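Local coordinates for protein putative ATP-dependent endonuclease of the OLD family (Thermus scotoductus, PDB 6P74) that degrades linear or supercoiled double-stranded DNA from 5' to 3' as a metal-dependent exonuclease, and also nicks circular DNA and hydrolyses ATP, at residues I16-G21 with A322-R327; A315-F320 with V416-A421. One frame throughout, in Å; residues are numbered along the deposited sequence.

Contact 1: residues I16-G21 with A322-R327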
loop_
_atom_site.group_PDB
_atom_site.type_symbol
_atom_site.label_atom_id
_atom_site.label_comp_id
_atom_site.label_asym_id
_atom_site.label_seq_id
_atom_site.Cartn_x
_atom_site.Cartn_y
_atom_site.Cartn_z
ATOM N N ILE A 16 5.078 19.655 -6.532
ATOM C CA ILE A 16 5.857 19.140 -7.651
ATOM C C ILE A 16 5.041 19.441 -8.895
ATOM O O ILE A 16 3.809 19.495 -8.872
ATOM C CB ILE A 16 6.278 17.652 -7.663
ATOM C CG1 ILE A 16 5.037 16.777 -7.540
ATOM C CG2 ILE A 16 7.277 17.376 -6.544
ATOM C CD1 ILE A 16 5.156 15.431 -8.210
ATOM N N ASP A 17 5.758 19.585 -10.001
ATOM C CA ASP A 17 5.156 19.931 -11.280
ATOM C C ASP A 17 6.049 19.357 -12.376
ATOM O O ASP A 17 7.173 19.832 -12.563
ATOM C CB ASP A 17 5.028 21.450 -11.381
ATOM C CG ASP A 17 4.346 21.906 -12.651
ATOM O OD1 ASP A 17 4.042 21.052 -13.528
ATOM O OD2 ASP A 17 4.125 23.135 -12.764
ATOM N N LEU A 18 5.581 18.338 -13.093
ATOM C CA LEU A 18 6.479 17.850 -14.131
ATOM C C LEU A 18 5.764 17.655 -15.456
ATOM O O LEU A 18 4.584 17.291 -15.493
ATOM C CB LEU A 18 7.156 16.528 -13.727
ATOM C CG LEU A 18 6.262 15.313 -13.549
ATOM C CD1 LEU A 18 6.983 14.057 -14.047
ATOM C CD2 LEU A 18 5.912 15.189 -12.091
ATOM N N PRO A 19 6.462 17.881 -16.564
ATOM C CA PRO A 19 5.886 17.532 -17.867
ATOM C C PRO A 19 5.855 16.029 -18.049
ATOM O O PRO A 19 6.642 15.285 -17.451
ATOM C CB PRO A 19 6.835 18.185 -18.873
ATOM C CG PRO A 19 8.184 18.224 -18.119
ATOM C CD PRO A 19 7.802 18.493 -16.677
ATOM N N LEU A 20 4.914 15.587 -18.874
ATOM C CA LEU A 20 4.794 14.194 -19.257
ATOM C C LEU A 20 4.863 14.108 -20.772
ATOM O O LEU A 20 4.250 14.913 -21.469
ATOM C CB LEU A 20 3.495 13.590 -18.737
ATOM C CG LEU A 20 3.341 13.585 -17.215
ATOM C CD1 LEU A 20 1.920 13.194 -16.853
ATOM C CD2 LEU A 20 4.302 12.615 -16.593
ATOM N N GLY A 21 5.630 13.149 -21.274
ATOM C CA GLY A 21 5.776 12.962 -22.698
ATOM C C GLY A 21 5.447 11.550 -23.140
ATOM O O GLY A 21 5.082 10.683 -22.333
ATOM N N ALA A 322 12.945 12.020 -22.152
ATOM C CA ALA A 322 12.085 11.154 -21.344
ATOM C C ALA A 322 12.383 11.240 -19.850
ATOM O O ALA A 322 11.510 10.911 -19.037
ATOM C CB ALA A 322 12.227 9.707 -21.794
ATOM N N LEU A 323 13.566 11.721 -19.479
ATOM C CA LEU A 323 14.084 11.546 -18.134
ATOM C C LEU A 323 13.443 12.491 -17.138
ATOM O O LEU A 323 13.327 13.699 -17.386
ATOM C CB LEU A 323 15.597 11.742 -18.136
ATOM C CG LEU A 323 16.341 10.608 -18.849
ATOM C CD1 LEU A 323 17.837 10.880 -18.935
ATOM C CD2 LEU A 323 16.044 9.256 -18.182
ATOM N N ARG A 324 13.024 11.921 -16.010
ATOM C CA ARG A 324 12.607 12.656 -14.826
ATOM C C ARG A 324 13.325 12.032 -13.647
ATOM O O ARG A 324 13.165 10.830 -13.397
ATOM C CB ARG A 324 11.085 12.576 -14.595
ATOM C CG ARG A 324 10.209 12.819 -15.805
ATOM C CD ARG A 324 10.244 14.273 -16.220
ATOM N NE ARG A 324 9.328 14.479 -17.329
ATOM C CZ ARG A 324 9.674 14.400 -18.606
ATOM N NH1 ARG A 324 10.941 14.145 -18.942
ATOM N NH2 ARG A 324 8.752 14.579 -19.537
ATOM N N LEU A 325 14.086 12.833 -12.906
ATOM C CA LEU A 325 14.838 12.334 -11.754
ATOM C C LEU A 325 14.238 12.903 -10.473
ATOM O O LEU A 325 14.093 14.124 -10.336
ATOM C CB LEU A 325 16.327 12.673 -11.895
ATOM C CG LEU A 325 17.308 12.434 -10.743
ATOM C CD1 LEU A 325 17.277 11.018 -10.247
ATOM C CD2 LEU A 325 18.711 12.772 -11.218
ATOM N N VAL A 326 13.869 12.017 -9.549
ATOM C CA VAL A 326 13.078 12.361 -8.366
ATOM C C VAL A 326 13.902 12.043 -7.125
ATOM O O VAL A 326 14.422 10.930 -6.992
ATOM C CB VAL A 326 11.737 11.598 -8.332
ATOM C CG1 VAL A 326 10.925 11.942 -7.059
ATOM C CG2 VAL A 326 10.910 11.898 -9.560
ATOM N N ARG A 327 14.020 13.011 -6.215
ATOM C CA ARG A 327 14.763 12.758 -4.986
ATOM C C ARG A 327 14.434 13.822 -3.949
ATOM O O ARG A 327 13.851 14.866 -4.265
ATOM C CB ARG A 327 16.270 12.693 -5.254
ATOM C CG ARG A 327 16.924 14.007 -5.400
ATOM C CD ARG A 327 18.237 13.830 -6.096
ATOM N NE ARG A 327 18.306 14.799 -7.172
ATOM C CZ ARG A 327 19.268 14.874 -8.076
ATOM N NH1 ARG A 327 20.293 14.022 -8.060
ATOM N NH2 ARG A 327 19.180 15.815 -9.000
#
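Segments 16-21 and 322-327 are not neighbouring strands; the side chain of R324 spans the gap to the main chain of P19, the CA atoms of L18 and R324 being 8.1 Å apart, beyond the spacing of a paired sheet, and no main-chain bond passes between the segments. In the ABC-type ATPase domain, strand 13-19 belongs to the antiparallel sheet and strand 323-328 to the mixed sheet, where R324 pairs through its backbone with A25 and V27 of strand 23-27, the strand that leads into the P-loop, the inferred ATP site. The guanidinium of R324 bridges the two sheets. Its NE gives a hydrogen bond to P19 O at 2.8 Å with an N-H...O angle of 156°, and NH2 adds a weak one to the same oxygen at 3.0 Å. P19 O sits at the guanidinium edge and in its plane, whereas the NE donor is tilted 34° from the carbonyl plane. On the other arm NH1 reaches back to L323 O at 2.9 Å, and it also bonds E321 O, so main-chain oxygens from both segments fix the rotation of the group. A bend at chi2 (-71°) folds the chain so that NH1 can return to its own strand while NE and NH2 meet P19. Carbon contacts add to the bonds: P19 CG lies over one guanidinium face, 4.0 Å from R324 NH2, and L18 makes an apolar contact with the aliphatic part of the arginine, where L18 CD1 lies 3.9 Å from R324 CG.

Contact 2: residues A315-F320 with V416-A421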
loop_
_atom_site.group_PDB
_atom_site.type_symbol
_atom_site.label_atom_id
_atom_site.label_comp_id
_atom_site.label_asym_id
_atom_site.label_seq_id
_atom_site.Cartn_x
_atom_site.Cartn_y
_atom_site.Cartn_z
ATOM N N ALA A 315 16.324 3.436 -18.881
ATOM C CA ALA A 315 16.580 4.857 -18.657
ATOM C C ALA A 315 17.776 5.216 -19.530
ATOM O O ALA A 315 18.925 5.137 -19.089
ATOM C CB ALA A 315 16.799 5.150 -17.196
ATOM N N ASP A 316 17.487 5.601 -20.773
ATOM C CA ASP A 316 18.495 5.806 -21.809
ATOM C C ASP A 316 18.944 7.261 -21.816
ATOM O O ASP A 316 18.118 8.160 -22.011
ATOM C CB ASP A 316 17.924 5.429 -23.172
ATOM C CG ASP A 316 18.993 5.117 -24.179
ATOM O OD1 ASP A 316 19.883 5.979 -24.412
ATOM O OD2 ASP A 316 18.945 3.990 -24.726
ATOM N N VAL A 317 20.252 7.496 -21.645
ATOM C CA VAL A 317 20.727 8.876 -21.650
ATOM C C VAL A 317 20.535 9.521 -23.022
ATOM O O VAL A 317 20.384 10.742 -23.120
ATOM C CB VAL A 317 22.196 8.970 -21.193
ATOM C CG1 VAL A 317 23.025 8.246 -22.143
ATOM C CG2 VAL A 317 22.661 10.384 -21.189
ATOM N N ASN A 318 20.538 8.738 -24.098
ATOM C CA ASN A 318 20.350 9.337 -25.413
ATOM C C ASN A 318 18.921 9.798 -25.612
ATOM O O ASN A 318 18.652 10.605 -26.503
ATOM C CB ASN A 318 20.759 8.351 -26.509
ATOM C CG ASN A 318 22.158 7.786 -26.279
ATOM O OD1 ASN A 318 23.169 8.391 -26.670
ATOM N ND2 ASN A 318 22.225 6.630 -25.610
ATOM N N ARG A 319 18.006 9.331 -24.787
ATOM C CA ARG A 319 16.631 9.796 -24.843
ATOM C C ARG A 319 16.626 10.580 -23.528
ATOM O O ARG A 319 16.428 10.017 -22.447
ATOM C CB ARG A 319 15.701 8.579 -24.842
ATOM C CG ARG A 319 14.349 8.792 -25.455
ATOM C CD ARG A 319 13.613 7.460 -25.539
ATOM N NE ARG A 319 13.883 6.717 -26.771
ATOM C CZ ARG A 319 13.043 6.687 -27.806
ATOM N NH1 ARG A 319 11.885 7.346 -27.746
ATOM N NH2 ARG A 319 13.348 5.985 -28.891
ATOM N N PHE A 320 16.861 11.890 -23.609
ATOM C CA PHE A 320 17.090 12.669 -22.395
ATOM C C PHE A 320 15.748 13.374 -22.210
ATOM O O PHE A 320 15.414 13.735 -21.076
ATOM C CB PHE A 320 18.240 13.688 -22.415
ATOM C CG PHE A 320 18.252 14.565 -23.626
ATOM C CD1 PHE A 320 17.374 15.632 -23.736
ATOM C CD2 PHE A 320 19.166 14.342 -24.654
ATOM C CE1 PHE A 320 17.386 16.453 -24.864
ATOM C CE2 PHE A 320 19.187 15.152 -25.789
ATOM C CZ PHE A 320 18.300 16.210 -25.894
ATOM N N VAL A 416 27.668 15.379 -19.597
ATOM C CA VAL A 416 27.687 16.598 -18.794
ATOM C C VAL A 416 26.356 17.344 -18.914
ATOM O O VAL A 416 25.766 17.762 -17.911
ATOM C CB VAL A 416 28.866 17.495 -19.196
ATOM C CG1 VAL A 416 28.573 18.950 -18.804
ATOM C CG2 VAL A 416 30.126 17.028 -18.506
ATOM N N GLY A 417 25.860 17.512 -20.144
ATOM C CA GLY A 417 24.616 18.251 -20.341
ATOM C C GLY A 417 23.426 17.601 -19.655
ATOM O O GLY A 417 22.578 18.282 -19.082
ATOM N N VAL A 418 23.373 16.273 -19.670
ATOM C CA VAL A 418 22.329 15.557 -18.949
ATOM C C VAL A 418 22.520 15.707 -17.443
ATOM O O VAL A 418 21.581 16.058 -16.719
ATOM C CB VAL A 418 22.307 14.080 -19.384
ATOM C CG1 VAL A 418 21.391 13.280 -18.494
ATOM C CG2 VAL A 418 21.863 13.986 -20.833
ATOM N N CYS A 419 23.742 15.466 -16.945
ATOM C CA CYS A 419 23.991 15.643 -15.513
ATOM C C CYS A 419 23.677 17.066 -15.058
ATOM O O CYS A 419 23.074 17.275 -13.996
ATOM C CB CYS A 419 25.445 15.310 -15.166
ATOM S SG CYS A 419 25.860 13.592 -15.316
ATOM N N LYS A 420 24.103 18.063 -15.831
ATOM C CA LYS A 420 23.771 19.433 -15.475
ATOM C C LYS A 420 22.256 19.624 -15.422
ATOM O O LYS A 420 21.715 20.119 -14.424
ATOM C CB LYS A 420 24.429 20.410 -16.452
ATOM C CG LYS A 420 25.462 21.309 -15.768
ATOM C CD LYS A 420 26.129 22.306 -16.693
ATOM C CE LYS A 420 25.221 22.807 -17.812
ATOM N NZ LYS A 420 25.941 23.715 -18.776
ATOM N N ALA A 421 21.543 19.177 -16.462
ATOM C CA ALA A 421 20.086 19.333 -16.479
ATOM C C ALA A 421 19.403 18.538 -15.367
ATOM O O ALA A 421 18.289 18.879 -14.950
ATOM C CB ALA A 421 19.520 18.910 -17.843
#
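The loop between strands 304-308 and 323-328 of the ATPase domain, which holds a type I beta turn from D316 to R319, packs through V317 of the turn and F320 just after it against helix 409-422 of the Toprim domain, an interdomain contact on the assigned domain limits. It is wholly apolar: no hydrogen bond crosses it, and V317, F320 and V418 are all buried. V418 points from the helix toward the loop, and its CG2 meets both loop residues, lying 3.7 Å from V317 CG2 and 4.0 Å from F320 CB. The two valines approach obliquely through single methyl branches. On V317, CG2 stands anti to the backbone N, which turns that methyl to the helix. F320 contributes its CB, while the end of the side chain leads away from 416-421, and F320 also touches L347 and R351 of helix 341-355; since V418 also touches L347, that helix flanks the contact. The turn is braced from within. R319 N bonds D316 O at 3.0 Å, and D316 OD1 receives two donors from N318: the backbone N at 2.9 Å, closing an Asx turn, and ND2 at 2.7 Å. Partners beyond the segment hold the turn to the ATPase domain: V317 N bonds N365 OD1, and R319 NH1 forms a salt bridge with D299 OD1. The two N318 donors use different lone pairs of D316 OD1, the backbone N the anti one and ND2 the syn one.

From the N terminus, 16-21 comes first and meets 322-327, 301 residues on, so contact 1 closes a long loop that brings together the N- and C-terminal parts of the ATPase domain, which the dimerization region separates in sequence. Before that loop is completed, 315-320 begins contact 2, which closes 96 residues later on 416-421 in the Toprim domain. The segments therefore alternate and the two closures cross instead of nesting. Their centres are about 13 Å apart and they touch through L323, whose CD1 lies 4.1 Å from D316 O. Together, 315-320 and the strand it leads into link the antiparallel sheet, the mixed sheet and Toprim helix 409-422 to one another.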